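PDB 5AEB: LRA-12 from Uncultured bacterium, which hydrolyses beta-lactam antibiotics, carbapenems among them, as a class B3 metallo-beta-lactamase with two zinc ions in its active site. Local coordinates for residues C40-I43 and G48-I51; L81-H86 and I181-M186; A102-D107 and T112-G117; R138-H141 and T145-L148; K143-I146 and T151-V154. All blocks are in the same frame, centred on the assembly; numbering follows the deposited sequence.

Interaction 1 of 5, residues C40-I43 and G48-I51; sequences CYLI and GNII
Ile43 and Ile50 face each other as an antiparallel hydrogen-bonded pair, their backbones joined in both directions. Ile43 N gives its hydrogen to Ile50 O, and Ile50 N returns one to Ile43 O, each at 2.8 Å. Both N-H groups point almost straight at the acceptor, with an angle of 167° at the hydrogen. In each case the donor lies in the carbonyl plane. Next along the ladder, Leu42 and Ile51 make a non-hydrogen-bonded pair. Here the strands also meet through CA-H...O contacts: Ile51 CA lies 3.2 Å from Tyr41 O, and Leu42 CA lies 3.3 Å from Ile50 O.

The side chains divide between two faces. With CG trans to the main-chain N (chi1 -175°), Leu42 carries CD1 across to the other strand, 3.6 Å from Asn49 CB and 3.8 Å from Ile51 CG1. On the other face Ile43 and Ile50 meet through their CB atoms at 4.1 Å. Branched at CB, the isoleucines suit extended strands. Farther out, Phe72 touches Leu42; Leu80 and Leu81 of neighbouring strand 77-81 touch Ile51 and Ile50, and Leu153 of the opposing sheet touches Ile43. Tyr41 OH is hydrogen-bonded to Ala225 O. This is a beta hairpin, strands 41-45 and 48-52, within the seven-stranded sheet of the metallo-beta-lactamase alpha-beta/beta-alpha sandwich.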
# COMPACT_ATOMS: atom_id res chain seq x y z
N CYS A 40 3.67 -4.74 -3.52
CA CYS A 40 4.02 -3.56 -4.30
C CYS A 40 3.38 -3.72 -5.65
O CYS A 40 3.28 -4.85 -6.19
CB CYS A 40 5.53 -3.47 -4.47
SG CYS A 40 6.37 -3.54 -2.88
N TYR A 41 2.95 -2.60 -6.22
CA TYR A 41 2.19 -2.64 -7.44
C TYR A 41 2.78 -1.69 -8.46
O TYR A 41 3.33 -0.63 -8.09
CB TYR A 41 0.72 -2.30 -7.17
CG TYR A 41 0.10 -3.21 -6.14
CD1 TYR A 41 -0.36 -4.48 -6.48
CD2 TYR A 41 -0.03 -2.80 -4.81
CE1 TYR A 41 -0.93 -5.32 -5.53
CE2 TYR A 41 -0.56 -3.63 -3.85
CZ TYR A 41 -1.03 -4.89 -4.22
OH TYR A 41 -1.57 -5.71 -3.25
N LEU A 42 2.68 -2.10 -9.71
CA LEU A 42 3.05 -1.29 -10.85
C LEU A 42 1.80 -1.08 -11.70
O LEU A 42 1.07 -2.03 -12.02
CB LEU A 42 4.17 -1.97 -11.68
CG LEU A 42 4.74 -1.17 -12.85
CD1 LEU A 42 5.64 -0.04 -12.34
CD2 LEU A 42 5.55 -2.03 -13.79
N ILE A 43 1.55 0.18 -12.03
CA ILE A 43 0.45 0.58 -12.89
C ILE A 43 1.14 1.25 -14.08
O ILE A 43 1.85 2.25 -13.92
CB ILE A 43 -0.53 1.56 -12.18
CG1 ILE A 43 -1.14 0.90 -10.93
CG2 ILE A 43 -1.65 1.99 -13.12
CD1 ILE A 43 -1.62 1.91 -9.93
N GLY A 48 4.08 6.59 -18.80
CA GLY A 48 5.01 6.05 -17.83
C GLY A 48 4.25 5.34 -16.72
O GLY A 48 3.04 5.12 -16.83
N ASN A 49 4.96 5.00 -15.65
CA ASN A 49 4.40 4.09 -14.64
C ASN A 49 4.31 4.65 -13.22
O ASN A 49 5.00 5.58 -12.87
CB ASN A 49 5.17 2.76 -14.62
CG ASN A 49 5.45 2.22 -16.00
OD1 ASN A 49 4.59 2.28 -16.88
ND2 ASN A 49 6.67 1.68 -16.22
N ILE A 50 3.43 4.04 -12.44
CA ILE A 50 3.24 4.32 -11.05
C ILE A 50 3.66 3.09 -10.27
O ILE A 50 3.27 1.96 -10.64
CB ILE A 50 1.77 4.63 -10.77
CG1 ILE A 50 1.23 5.62 -11.82
CG2 ILE A 50 1.60 5.11 -9.32
CD1 ILE A 50 -0.12 6.21 -11.48
N ILE A 51 4.44 3.30 -9.21
CA ILE A 51 4.79 2.25 -8.25
C ILE A 51 4.07 2.58 -6.96
O ILE A 51 4.15 3.73 -6.51
CB ILE A 51 6.31 2.13 -7.99
CG1 ILE A 51 7.05 1.77 -9.28
CG2 ILE A 51 6.58 1.11 -6.87
CD1 ILE A 51 8.58 1.95 -9.21

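Interaction 2 of 5, residues L81-H86 and I181-M186; sequences LTTQAH and ILIANM. With ZN (zinc ion), chain D.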
# COMPACT_ATOMS: atom_id res chain seq x y z
N LEU A 81 3.66 6.13 -5.00
CA LEU A 81 2.63 6.21 -3.98
C LEU A 81 2.89 5.21 -2.83
O LEU A 81 3.63 4.24 -3.01
CB LEU A 81 1.26 5.94 -4.60
CG LEU A 81 0.85 6.81 -5.79
CD1 LEU A 81 -0.42 6.27 -6.44
CD2 LEU A 81 0.64 8.25 -5.33
N THR A 82 2.25 5.45 -1.69
CA THR A 82 2.22 4.46 -0.63
C THR A 82 0.86 4.44 0.04
O THR A 82 0.19 5.46 0.12
CB THR A 82 3.34 4.64 0.44
OG1 THR A 82 3.30 3.57 1.42
CG2 THR A 82 3.18 5.99 1.20
N THR A 83 0.46 3.28 0.56
CA THR A 83 -0.77 3.18 1.33
C THR A 83 -0.60 3.50 2.83
O THR A 83 -1.60 3.54 3.59
CB THR A 83 -1.35 1.78 1.18
OG1 THR A 83 -0.32 0.83 1.51
CG2 THR A 83 -1.80 1.56 -0.30
N GLN A 84 0.64 3.75 3.27
CA GLN A 84 0.95 3.52 4.66
C GLN A 84 2.40 3.91 4.95
O GLN A 84 3.30 3.27 4.41
CB GLN A 84 0.91 1.96 4.85
CG GLN A 84 0.25 1.51 6.07
CD GLN A 84 0.62 0.10 6.40
OE1 GLN A 84 1.57 -0.12 7.19
NE2 GLN A 84 -0.14 -0.89 5.82
N ALA A 85 2.64 4.82 5.90
CA ALA A 85 4.04 5.16 6.19
C ALA A 85 4.68 4.30 7.28
O ALA A 85 4.95 4.76 8.40
CB ALA A 85 4.18 6.65 6.52
N HIS A 86 4.90 3.02 6.97
CA HIS A 86 5.62 2.11 7.84
C HIS A 86 6.75 1.55 7.06
O HIS A 86 6.66 1.42 5.86
CB HIS A 86 4.74 0.95 8.32
CG HIS A 86 3.87 1.27 9.51
ND1 HIS A 86 2.77 0.55 9.81
CD2 HIS A 86 3.96 2.28 10.47
CE1 HIS A 86 2.18 1.08 10.91
NE2 HIS A 86 2.93 2.12 11.32
N ILE A 181 -10.63 -1.20 -9.46
CA ILE A 181 -9.68 -1.80 -8.53
C ILE A 181 -9.56 -0.95 -7.26
O ILE A 181 -9.39 0.26 -7.36
CB ILE A 181 -8.28 -1.87 -9.17
CG1 ILE A 181 -8.33 -2.56 -10.56
CG2 ILE A 181 -7.28 -2.50 -8.20
CD1 ILE A 181 -8.25 -4.07 -10.51
N LEU A 182 -9.66 -1.58 -6.09
CA LEU A 182 -9.28 -0.98 -4.80
C LEU A 182 -7.94 -1.52 -4.32
O LEU A 182 -7.79 -2.75 -4.09
CB LEU A 182 -10.31 -1.30 -3.72
CG LEU A 182 -10.12 -0.79 -2.29
CD1 LEU A 182 -10.08 0.72 -2.21
CD2 LEU A 182 -11.25 -1.33 -1.44
N ILE A 183 -6.96 -0.64 -4.20
CA ILE A 183 -5.73 -1.01 -3.52
C ILE A 183 -5.97 -0.56 -2.10
O ILE A 183 -5.91 0.63 -1.83
CB ILE A 183 -4.50 -0.32 -4.11
CG1 ILE A 183 -4.33 -0.71 -5.59
CG2 ILE A 183 -3.27 -0.63 -3.25
CD1 ILE A 183 -3.22 0.05 -6.29
N ALA A 184 -6.31 -1.50 -1.21
CA ALA A 184 -6.81 -1.10 0.11
C ALA A 184 -5.73 -1.17 1.14
O ALA A 184 -4.91 -2.13 1.18
CB ALA A 184 -7.99 -1.98 0.54
N ASN A 185 -5.72 -0.17 2.02
CA ASN A 185 -4.98 -0.35 3.24
C ASN A 185 -5.93 -0.84 4.34
O ASN A 185 -6.72 -0.06 4.86
CB ASN A 185 -4.24 0.89 3.66
CG ASN A 185 -3.16 0.55 4.66
OD1 ASN A 185 -3.36 0.71 5.88
ND2 ASN A 185 -2.08 -0.07 4.17
N MET A 186 -5.85 -2.11 4.70
CA MET A 186 -6.78 -2.69 5.72
C MET A 186 -6.53 -2.02 7.10
O MET A 186 -5.37 -1.83 7.49
CB MET A 186 -6.63 -4.22 5.81
CG MET A 186 -6.79 -4.94 4.45
SD MET A 186 -8.24 -4.37 3.55
CE MET A 186 -9.55 -5.27 4.38
ZN ZN D . 1.75 -0.77 8.87
O HOH W 1 2.61 -2.30 8.19
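At the first zinc site of the active centre, the ligand Gln84 has its amide set against the side chain of Asn185. The two side chains cross at about a right angle, with their amide planes 71° apart. As modelled, Gln84 NE2 lies 2.7 Å from Asn185 ND2; the Asn185 amide is probably turned over, and with it turned back this approach may be a hydrogen bond. The Gln84 chain is extended beyond CG and delivers OE1 to the zinc ion at 1.8 Å. His86 ND1 binds the ion at 1.9 Å, as does a water, and His161 NE2 completes the set. Glutamine supplies a neutral oxygen where most class B3 enzymes have a histidine; the sequence from Gln84 to His89 is thus a variant of the family's HxHxDH motif, whose Asp88 and His89 bind the second zinc. The motif follows strand 77-81 of one sheet, and Asn185 is reached from strand 178-184 of the other, so the contact bridges the sandwich. Thr83 serves two neighbours: CG2 meets Ile183 CG2 at 4.0 Å, while OG1, placed by a chi1 of 53°, is hydrogen-bonded to Ser226 OG. Ala85 centres an inverse gamma turn, and its N is hydrogen-bonded to Asp110 OD2.

Interaction 3 of 5, residues A102-D107 and T112-G117; sequences AKLMAD and TVMADG
A bend at chi3 (71°) turns the methyl end of Met114 onto Leu104 and Ala106. Leu104 answers with CG placed trans to its own backbone N (chi1 161°), a setting that points its methyls at the Met114 methyl, tip to tip. They belong to a beta-alpha-beta unit made of strand 103-107, helix 111-115 and strand 138-140, and the contact lays the short helix against the first of these strands. Alternation along the strand sends Leu104 and Ala106 to the helix side, while the intervening Met105 points away. Met114, unbranched and flexible, is long enough to span the 8.8 Å between Ala106 CA and Met114 CA. Small Ala106 takes the sulfur close in, its CB 3.5 Å from Met114 SD. Ile134 touches Leu104, Ala136 touches Ala106, and Ala85, next to two zinc ligands in sequence, touches Met114. The helix ends in a Schellman motif with Gly117 as C-prime residue: Gly118 N is hydrogen-bonded to Val113 O, and Gly117 N to Met114 O. Glycine readily adopts the positive phi of 64° required there. The packing is tightest between methyls, where Leu104 CD2 stands 3.4 Å from Met114 CE, less than usual van der Waals contact.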
# COMPACT_ATOMS: atom_id res chain seq x y z
N ALA A 102 11.17 10.05 -9.81
CA ALA A 102 9.69 10.13 -9.87
C ALA A 102 9.21 11.05 -8.74
O ALA A 102 9.94 11.26 -7.77
CB ALA A 102 9.07 8.73 -9.76
N LYS A 103 8.01 11.62 -8.92
CA LYS A 103 7.34 12.44 -7.90
C LYS A 103 6.68 11.51 -6.87
O LYS A 103 5.93 10.56 -7.24
CB LYS A 103 6.30 13.36 -8.55
CG LYS A 103 6.94 14.51 -9.34
CD LYS A 103 5.91 15.47 -9.94
CE LYS A 103 6.56 16.76 -10.46
NZ LYS A 103 5.71 17.40 -11.52
N LEU A 104 6.94 11.76 -5.60
CA LEU A 104 6.31 10.98 -4.55
C LEU A 104 5.08 11.74 -4.08
O LEU A 104 5.14 12.94 -3.75
CB LEU A 104 7.28 10.73 -3.39
CG LEU A 104 6.65 10.34 -2.05
CD1 LEU A 104 6.04 8.94 -2.07
CD2 LEU A 104 7.74 10.43 -1.00
N MET A 105 3.93 11.07 -4.09
CA MET A 105 2.71 11.70 -3.63
C MET A 105 2.22 10.97 -2.40
O MET A 105 2.13 9.74 -2.39
CB MET A 105 1.67 11.75 -4.72
CG MET A 105 2.25 12.28 -6.02
SD MET A 105 0.95 12.51 -7.23
CE MET A 105 1.91 13.26 -8.56
N ALA A 106 1.90 11.72 -1.36
CA ALA A 106 1.56 11.09 -0.09
C ALA A 106 0.37 11.74 0.61
O ALA A 106 0.19 12.96 0.56
CB ALA A 106 2.78 11.03 0.83
N ASP A 107 -0.44 10.90 1.26
CA ASP A 107 -1.49 11.37 2.14
C ASP A 107 -0.83 12.34 3.13
O ASP A 107 0.13 11.99 3.83
CB ASP A 107 -2.15 10.19 2.84
CG ASP A 107 -3.38 10.57 3.65
OD1 ASP A 107 -3.31 11.52 4.49
OD2 ASP A 107 -4.42 9.88 3.48
N THR A 112 4.74 14.06 7.60
CA THR A 112 5.68 14.27 8.70
C THR A 112 6.44 13.00 9.09
O THR A 112 7.68 13.01 9.15
CB THR A 112 4.97 14.87 9.94
OG1 THR A 112 4.42 16.14 9.57
CG2 THR A 112 5.97 15.15 11.09
N VAL A 113 5.71 11.92 9.36
CA VAL A 113 6.35 10.65 9.67
C VAL A 113 7.31 10.28 8.53
O VAL A 113 8.41 9.81 8.78
CB VAL A 113 5.32 9.54 9.91
CG1 VAL A 113 6.00 8.18 9.97
CG2 VAL A 113 4.57 9.78 11.22
N MET A 114 6.91 10.54 7.28
CA MET A 114 7.74 10.18 6.13
C MET A 114 9.02 10.99 6.08
O MET A 114 10.09 10.44 5.83
CB MET A 114 6.97 10.34 4.82
CG MET A 114 6.06 9.17 4.52
SD MET A 114 4.94 9.47 3.14
CE MET A 114 6.04 9.45 1.72
N ALA A 115 8.89 12.29 6.32
CA ALA A 115 10.01 13.21 6.34
C ALA A 115 11.00 12.89 7.48
O ALA A 115 12.20 13.21 7.35
CB ALA A 115 9.50 14.65 6.43
N ASP A 116 10.55 12.27 8.56
CA ASP A 116 11.51 11.87 9.63
C ASP A 116 11.81 10.37 9.71
O ASP A 116 12.39 9.91 10.69
CB ASP A 116 11.12 12.41 11.02
CG ASP A 116 9.80 11.85 11.52
OD1 ASP A 116 9.50 10.63 11.35
OD2 ASP A 116 9.03 12.66 12.11
N GLY A 117 11.42 9.62 8.69
CA GLY A 117 11.71 8.19 8.67
C GLY A 117 11.07 7.36 9.77
O GLY A 117 11.57 6.27 10.11

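Interaction 4 of 5, residues R138-H141 and T145-L148; sequences RLLH and TIQL. With CO (cobalt (II) ion), chain G.
One hydrogen bond crosses this contact, from Arg138 to the backbone of Thr145. Arg138 NH2 reaches Thr145 O at 3.1 Å with an angle of 165° at the hydrogen. The oxygen lies at the edge of the guanidinium, near its plane, and the donor is tilted 19° from the carbonyl plane. Arginine suits the place because the strands are too far apart for main-chain hydrogen bonds, their axes no nearer than 9.8 Å; its long chain, bent at chi2 and chi3, spans the gap.

Apolar contacts accompany it. Leu140 CD1 meets Ile146 CD1 at 3.8 Å, the two side chains crossing at about a right angle, and Leu140 CD2 also sits 3.3 Å above one face of the Arg138 guanidinium, offset toward its rim.

A metal bond marks the end of the first segment: His141 NE2 holds a cobalt ion at 2.0 Å, with Glu108 as another ligand, well away from the catalytic zincs.

Strand 138-140 is an edge strand of the seven-stranded sheet, hydrogen-bonded to strand 103-107, and strand 145-148 is an edge strand of the five-stranded one. The contact therefore closes the sandwich at this margin, where Met105 packs on Arg138, Leu140 and Ile146, and Met155 on Leu140.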
# COMPACT_ATOMS: atom_id res chain seq x y z
N ARG A 138 4.02 15.83 -3.61
CA ARG A 138 2.63 16.29 -3.50
C ARG A 138 1.98 15.77 -2.22
O ARG A 138 2.08 14.58 -1.90
CB ARG A 138 1.75 15.96 -4.72
CG ARG A 138 0.80 17.11 -5.03
CD ARG A 138 -0.68 16.79 -5.26
NE ARG A 138 -0.92 16.00 -6.46
CZ ARG A 138 -2.12 15.56 -6.86
NH1 ARG A 138 -3.22 15.87 -6.20
NH2 ARG A 138 -2.21 14.83 -7.95
N LEU A 139 1.32 16.66 -1.49
CA LEU A 139 0.52 16.26 -0.34
C LEU A 139 -0.89 16.09 -0.84
O LEU A 139 -1.49 17.03 -1.35
CB LEU A 139 0.59 17.31 0.78
CG LEU A 139 2.01 17.73 1.22
CD1 LEU A 139 1.95 18.79 2.31
CD2 LEU A 139 2.77 16.50 1.70
N LEU A 140 -1.39 14.87 -0.73
CA LEU A 140 -2.73 14.49 -1.13
C LEU A 140 -3.71 14.54 0.03
O LEU A 140 -3.35 14.16 1.16
CB LEU A 140 -2.69 13.04 -1.60
CG LEU A 140 -1.76 12.73 -2.79
CD1 LEU A 140 -1.63 11.23 -3.01
CD2 LEU A 140 -2.31 13.45 -4.01
N HIS A 141 -4.94 14.96 -0.28
CA HIS A 141 -6.06 14.96 0.66
C HIS A 141 -7.07 13.97 0.18
O HIS A 141 -7.06 13.59 -1.00
CB HIS A 141 -6.70 16.36 0.75
CG HIS A 141 -5.68 17.50 0.79
ND1 HIS A 141 -5.29 18.16 -0.33
CD2 HIS A 141 -4.95 18.04 1.85
CE1 HIS A 141 -4.36 19.09 0.00
NE2 HIS A 141 -4.15 19.02 1.34
N THR A 145 -7.20 13.26 -6.90
CA THR A 145 -7.01 12.32 -7.99
C THR A 145 -5.58 12.43 -8.52
O THR A 145 -4.94 13.49 -8.44
CB THR A 145 -8.03 12.53 -9.12
OG1 THR A 145 -7.68 13.71 -9.85
CG2 THR A 145 -9.45 12.67 -8.58
N ILE A 146 -5.06 11.31 -9.00
CA ILE A 146 -3.74 11.27 -9.55
C ILE A 146 -3.93 10.71 -10.95
O ILE A 146 -4.39 9.57 -11.12
CB ILE A 146 -2.80 10.38 -8.72
CG1 ILE A 146 -2.72 10.86 -7.28
CG2 ILE A 146 -1.41 10.33 -9.35
CD1 ILE A 146 -2.78 9.73 -6.28
N GLN A 147 -3.59 11.54 -11.94
CA GLN A 147 -3.67 11.18 -13.36
C GLN A 147 -2.31 10.97 -14.00
O GLN A 147 -1.42 11.81 -13.89
CB GLN A 147 -4.36 12.28 -14.15
CG GLN A 147 -5.75 12.62 -13.66
CD GLN A 147 -6.71 12.83 -14.82
OE1 GLN A 147 -7.59 13.69 -14.76
NE2 GLN A 147 -6.54 12.04 -15.87
N LEU A 148 -2.16 9.84 -14.71
CA LEU A 148 -1.01 9.59 -15.54
C LEU A 148 -1.50 8.87 -16.80
O LEU A 148 -2.11 7.78 -16.71
CB LEU A 148 0.03 8.75 -14.80
CG LEU A 148 1.38 8.65 -15.53
CD1 LEU A 148 2.06 10.00 -15.63
CD2 LEU A 148 2.28 7.63 -14.86
CO CO G . -2.95 19.89 2.70

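Interaction 5 of 5, residues K143-I146 and T151-V154; sequences KDTI and TKLV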
# COMPACT_ATOMS: atom_id res chain seq x y z
N LYS A 143 -9.83 12.06 -1.41
CA LYS A 143 -10.50 12.17 -2.71
C LYS A 143 -9.74 12.94 -3.82
O LYS A 143 -10.28 13.10 -4.91
CB LYS A 143 -11.97 12.62 -2.54
CG LYS A 143 -12.83 11.52 -1.91
CD LYS A 143 -14.09 12.05 -1.23
CE LYS A 143 -14.81 10.93 -0.47
NZ LYS A 143 -15.14 11.38 0.92
N ASP A 144 -8.50 13.38 -3.55
CA ASP A 144 -7.64 13.92 -4.61
C ASP A 144 -7.40 12.83 -5.66
O ASP A 144 -7.41 11.60 -5.37
CB ASP A 144 -6.29 14.44 -4.06
CG ASP A 144 -6.40 15.84 -3.40
OD1 ASP A 144 -7.49 16.45 -3.43
OD2 ASP A 144 -5.41 16.31 -2.83
N THR A 145 -7.20 13.26 -6.90
CA THR A 145 -7.01 12.32 -7.99
C THR A 145 -5.58 12.43 -8.52
O THR A 145 -4.94 13.49 -8.44
CB THR A 145 -8.03 12.53 -9.12
OG1 THR A 145 -7.68 13.71 -9.85
CG2 THR A 145 -9.45 12.67 -8.58
N ILE A 146 -5.06 11.31 -9.00
CA ILE A 146 -3.74 11.27 -9.55
C ILE A 146 -3.93 10.71 -10.95
O ILE A 146 -4.39 9.57 -11.12
CB ILE A 146 -2.80 10.38 -8.72
CG1 ILE A 146 -2.72 10.86 -7.28
CG2 ILE A 146 -1.41 10.33 -9.35
CD1 ILE A 146 -2.78 9.73 -6.28
N THR A 151 -4.89 6.84 -17.07
CA THR A 151 -5.21 6.28 -15.76
C THR A 151 -5.47 7.43 -14.79
O THR A 151 -4.79 8.45 -14.81
CB THR A 151 -4.07 5.34 -15.30
OG1 THR A 151 -3.96 4.25 -16.22
CG2 THR A 151 -4.30 4.77 -13.89
N LYS A 152 -6.50 7.27 -13.97
CA LYS A 152 -6.83 8.21 -12.91
C LYS A 152 -7.05 7.45 -11.60
O LYS A 152 -7.92 6.58 -11.53
CB LYS A 152 -8.09 8.96 -13.30
CG LYS A 152 -8.53 10.08 -12.39
CD LYS A 152 -9.62 10.89 -13.08
CE LYS A 152 -10.03 12.11 -12.26
NZ LYS A 152 -10.86 13.07 -13.05
N LEU A 153 -6.23 7.74 -10.59
CA LEU A 153 -6.40 7.16 -9.25
C LEU A 153 -7.11 8.14 -8.32
O LEU A 153 -6.87 9.34 -8.38
CB LEU A 153 -5.05 6.79 -8.64
CG LEU A 153 -4.54 5.37 -8.97
CD1 LEU A 153 -4.37 5.17 -10.46
CD2 LEU A 153 -3.23 5.11 -8.28
N VAL A 154 -8.01 7.63 -7.50
CA VAL A 154 -8.59 8.41 -6.45
C VAL A 154 -7.97 7.92 -5.12
O VAL A 154 -8.10 6.73 -4.75
CB VAL A 154 -10.12 8.25 -6.39
CG1 VAL A 154 -10.68 9.10 -5.25
CG2 VAL A 154 -10.77 8.71 -7.68
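Ile146 O accepts the shortest hydrogen bond of the contact, from Leu153 N at 2.6 Å. The bond is nearly straight, 172° at the hydrogen, although the donor is tilted 22° from the carbonyl plane. The same oxygen also receives a CA-H...O contact from Lys152 CA at 3.3 Å. In return Ile146 N gives its hydrogen to Leu153 O at 2.7 Å, and this time the donor lies in the carbonyl plane. Leu153 O is further approached by Thr145 CA at 3.0 Å, so each carbonyl of this hydrogen-bonded pair is met by one N-H and one CA-H. The neighbouring pair, Thr145 with Val154, is non-hydrogen-bonded.

Strands 145-148 and 151-157 form a beta hairpin whose first strand is an edge strand of the five-stranded sheet, and its two faces differ in character. Ile146 and Leu153 turn inward together, their CB atoms 4.2 Å apart, and both touch Leu81 from the opposing sheet and Phe168 from their own; bulky aliphatic groups suit this buried layer. The other face is more open. There Lys152 stretches out beyond CG, the two side chains of Lys152 and Thr145 crossing obliquely: the lysine's CE lies 3.7 Å from both Thr145 CB and OG1, while its charged end can stay near solvent.

Before the strand begins, Lys143 adopts a positive phi of 76°, and Val154 CG1 packs 4.0 Å from Lys143 CA. Asp144, which follows Lys143, turns away from the hairpin, and its OD2 is hydrogen-bonded to His141 N. At the other end Thr151 OG1 is hydrogen-bonded to Asn29 ND2.

Overall arrangement
Interactions 4 and 5, with centres 6 Å apart, share Thr145 and Ile146: one joins strand 145-148 to the opposing sheet, the other to its neighbour in the same sheet. Interaction 3 continues from interaction 4 through the backbone, with Ala106 O 2.8 Å from Leu140 N. Leu81, at the start of interaction 2, ties the layers together: its N lies 2.9 Å from Ile51 O of interaction 1, its CD2 3.8 Å from Ile146 CD1, and its CD1 3.6 Å from Leu153 CD2. Interaction 2 alone includes zinc ligands. Interaction 3 backs it, Ala85 CB lying 3.7 Å from Met114 CG, while the side chain of Tyr41 in interaction 1 is about 11 Å from a zinc ion.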